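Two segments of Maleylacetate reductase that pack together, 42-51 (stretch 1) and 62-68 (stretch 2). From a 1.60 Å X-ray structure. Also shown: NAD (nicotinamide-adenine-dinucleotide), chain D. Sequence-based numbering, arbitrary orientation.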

# COMPACT_ATOMS: atom_id res chain seq x y z
N THR A 42 1.06 -11.21 -4.15
CA THR A 42 1.85 -9.99 -4.17
C THR A 42 3.23 -10.25 -3.53
O THR A 42 3.48 -11.32 -2.93
CB THR A 42 1.17 -8.90 -3.33
OG1 THR A 42 1.10 -9.37 -1.98
CG2 THR A 42 -0.19 -8.53 -3.86
N PRO A 43 4.15 -9.28 -3.64
CA PRO A 43 5.41 -9.44 -2.88
C PRO A 43 5.20 -9.51 -1.36
O PRO A 43 5.97 -10.15 -0.64
CB PRO A 43 6.19 -8.18 -3.25
CG PRO A 43 5.70 -7.82 -4.63
CD PRO A 43 4.24 -8.20 -4.66
N GLN A 44 4.14 -8.86 -0.86
CA GLN A 44 3.89 -8.79 0.58
C GLN A 44 3.36 -10.10 1.16
O GLN A 44 3.26 -10.25 2.39
CB GLN A 44 2.93 -7.62 0.89
CG GLN A 44 3.58 -6.23 0.67
CD GLN A 44 3.68 -5.82 -0.80
OE1 GLN A 44 4.72 -5.35 -1.24
NE2 GLN A 44 2.59 -6.00 -1.57
N GLN A 45 3.01 -11.04 0.28
CA GLN A 45 2.54 -12.36 0.72
C GLN A 45 3.32 -13.50 0.03
O GLN A 45 2.86 -14.65 0.01
CB GLN A 45 1.04 -12.48 0.52
CG GLN A 45 0.23 -11.67 1.52
CD GLN A 45 -1.27 -11.69 1.20
OE1 GLN A 45 -1.72 -10.94 0.32
NE2 GLN A 45 -2.03 -12.54 1.89
N LYS A 46 4.52 -13.20 -0.45
CA LYS A 46 5.33 -14.15 -1.23
C LYS A 46 5.75 -15.38 -0.41
O LYS A 46 5.78 -16.52 -0.92
CB LYS A 46 6.56 -13.42 -1.75
CG LYS A 46 7.65 -14.31 -2.32
CD LYS A 46 8.86 -13.44 -2.64
CE LYS A 46 9.80 -14.12 -3.62
NZ LYS A 46 10.85 -14.97 -2.97
N GLY A 47 6.10 -15.13 0.86
CA GLY A 47 6.50 -16.22 1.76
C GLY A 47 5.38 -17.24 1.88
O GLY A 47 5.62 -18.45 1.77
N ASP A 48 4.16 -16.76 2.10
CA ASP A 48 3.00 -17.65 2.26
C ASP A 48 2.69 -18.44 0.97
O ASP A 48 2.37 -19.64 1.02
CB ASP A 48 1.80 -16.87 2.76
CG ASP A 48 2.01 -16.32 4.18
OD1 ASP A 48 2.96 -16.76 4.88
OD2 ASP A 48 1.23 -15.44 4.60
N ALA A 49 2.83 -17.77 -0.17
CA ALA A 49 2.62 -18.40 -1.48
C ALA A 49 3.64 -19.50 -1.74
O ALA A 49 3.32 -20.60 -2.22
CB ALA A 49 2.70 -17.36 -2.56
N GLU A 50 4.88 -19.20 -1.37
CA GLU A 50 5.95 -20.18 -1.48
C GLU A 50 5.75 -21.36 -0.53
O GLU A 50 6.01 -22.50 -0.91
CB GLU A 50 7.30 -19.50 -1.25
CG GLU A 50 7.68 -18.63 -2.42
CD GLU A 50 8.79 -17.66 -2.13
OE1 GLU A 50 9.31 -17.60 -0.98
OE2 GLU A 50 9.17 -16.95 -3.08
N ALA A 51 5.27 -21.09 0.69
CA ALA A 51 5.06 -22.19 1.65
C ALA A 51 3.92 -23.09 1.15
O ALA A 51 4.03 -24.33 1.19
CB ALA A 51 4.76 -21.66 3.04
N GLY A 62 4.27 -23.89 -10.10
CA GLY A 62 5.09 -22.68 -9.96
C GLY A 62 4.45 -21.65 -9.03
O GLY A 62 3.32 -21.86 -8.55
N VAL A 63 5.20 -20.58 -8.77
CA VAL A 63 4.79 -19.46 -7.92
C VAL A 63 5.09 -18.15 -8.65
O VAL A 63 6.21 -17.93 -9.11
CB VAL A 63 5.54 -19.44 -6.58
CG1 VAL A 63 5.11 -18.24 -5.74
CG2 VAL A 63 5.27 -20.72 -5.83
N PHE A 64 4.07 -17.32 -8.82
CA PHE A 64 4.27 -16.00 -9.41
C PHE A 64 3.84 -15.00 -8.35
O PHE A 64 2.66 -14.90 -8.03
CB PHE A 64 3.40 -15.83 -10.66
CG PHE A 64 3.59 -14.50 -11.36
CD1 PHE A 64 4.62 -14.35 -12.30
CD2 PHE A 64 2.77 -13.40 -11.06
CE1 PHE A 64 4.81 -13.13 -12.94
CE2 PHE A 64 2.96 -12.17 -11.72
CZ PHE A 64 3.99 -12.04 -12.65
N SER A 65 4.80 -14.26 -7.79
CA SER A 65 4.56 -13.42 -6.61
C SER A 65 4.70 -11.93 -6.92
O SER A 65 5.11 -11.13 -6.06
CB SER A 65 5.49 -13.83 -5.46
OG SER A 65 6.88 -13.71 -5.87
N GLU A 66 4.32 -11.54 -8.12
CA GLU A 66 4.44 -10.12 -8.48
C GLU A 66 3.12 -9.42 -8.76
O GLU A 66 3.07 -8.44 -9.52
CB GLU A 66 5.40 -9.96 -9.66
CG GLU A 66 6.86 -10.20 -9.28
CD GLU A 66 7.73 -10.40 -10.48
OE1 GLU A 66 7.62 -9.60 -11.45
OE2 GLU A 66 8.53 -11.36 -10.45
N ALA A 67 2.04 -9.92 -8.13
CA ALA A 67 0.73 -9.30 -8.32
C ALA A 67 0.86 -7.86 -7.87
O ALA A 67 1.53 -7.56 -6.88
CB ALA A 67 -0.32 -10.01 -7.51
N ALA A 68 0.23 -6.97 -8.64
CA ALA A 68 0.48 -5.55 -8.53
C ALA A 68 -0.83 -4.80 -8.32
O ALA A 68 -1.89 -5.25 -8.77
CB ALA A 68 1.18 -5.05 -9.81
PA NAD D . -4.96 -5.64 -1.81
O1A NAD D . -5.27 -6.96 -2.42
O2A NAD D . -4.52 -4.55 -2.70
O5B NAD D . -4.01 -5.88 -0.55
C5B NAD D . -3.34 -4.75 0.03
C4B NAD D . -2.06 -5.26 0.68
O4B NAD D . -2.40 -6.07 1.80
C3B NAD D . -1.23 -6.12 -0.29
O3B NAD D . 0.17 -5.80 -0.22
C2B NAD D . -1.50 -7.52 0.22
O2B NAD D . -0.45 -8.42 -0.04
C1B NAD D . -1.69 -7.30 1.73
N9A NAD D . -2.50 -8.36 2.38
C8A NAD D . -3.73 -8.83 1.98
N7A NAD D . -4.13 -9.80 2.84
C5A NAD D . -3.16 -9.97 3.79
C6A NAD D . -3.06 -10.82 4.89
N6A NAD D . -4.10 -11.51 5.42
N1A NAD D . -1.89 -10.72 5.65
C2A NAD D . -0.91 -9.81 5.33
N3A NAD D . -1.01 -8.96 4.26
C4A NAD D . -2.14 -9.05 3.50
O3 NAD D . -6.28 -5.01 -1.07
PN NAD D . -7.86 -5.32 -1.29
O1N NAD D . -8.55 -4.15 -0.66
O2N NAD D . -8.08 -6.67 -0.79
O5D NAD D . -8.11 -5.26 -2.87
C5D NAD D . -8.21 -4.03 -3.58
C4D NAD D . -8.23 -4.37 -5.07
O4D NAD D . -9.28 -5.30 -5.29
C3D NAD D . -8.57 -3.13 -5.88
O3D NAD D . -7.88 -3.24 -7.14
C2D NAD D . -10.06 -3.25 -6.07
O2D NAD D . -10.58 -2.53 -7.19
C1D NAD D . -10.22 -4.75 -6.21
N1N NAD D . -11.56 -5.23 -5.88
C2N NAD D . -12.23 -5.87 -6.88
C3N NAD D . -13.50 -6.35 -6.62
C7N NAD D . -14.12 -7.06 -7.75
O7N NAD D . -15.32 -7.59 -7.48
N7N NAD D . -13.51 -7.14 -8.96
C4N NAD D . -14.13 -6.23 -5.33
C5N NAD D . -13.42 -5.56 -4.33
C6N NAD D . -12.14 -5.06 -4.62
O HOH W 1 7.94 -16.18 -5.29

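No direct hydrogen bond joins these two stretches; they are held by close packing and one bridging water. Their backbones run in opposite senses, so that Thr42 lies beside Ala67, with CA atoms 4.4 Å apart, while Glu50, in the helix, lies near Val63 in the strand.

Ser65 has the most surface covered. Its carbonyl oxygen sits 3.3 Å from Thr42 C and 3.2 Å from Pro43 N, yet the latter contact cannot be a hydrogen bond, because a proline nitrogen within a chain carries no hydrogen. The CA-to-CB bond of Ser65 points toward stretch 1, and this small side chain fits close to Lys46: OG lies 3.7 Å from Lys46 CG, against the aliphatic part of the lysine. The hydroxyl also binds a water, 2.7 Å from Ser65 OG, which donates to Glu50 OE2 at 2.6 Å. The same carboxylate oxygen forms a salt bridge with Lys46 NZ at 2.6 Å, one helical turn back, so the water ties Ser65 to a charged pair.

Val63, next in covered area, also points toward the helix. Its CG1 meets Ala49 CB at 4.1 Å and Glu50 CG at 4.2 Å, an apolar contact in which alanine's single methyl lets the branched valine approach and the glutamate contributes a methylene.

At the other end, Thr42 directs its CA-to-CB bond away overall, but CG2 still reaches Ala67 O at 3.6 Å and Ala67 CB at 3.9 Å. Threonine suits this place because it offers a methyl for packing and a hydroxyl for polar bonding: OG1 donates to NAD O2B at 2.7 Å. That ribose hydroxyl in turn donates to Gln45 OE1, 2.8 Å from O2B, so the segment packed against stretch 2 also holds the cofactor.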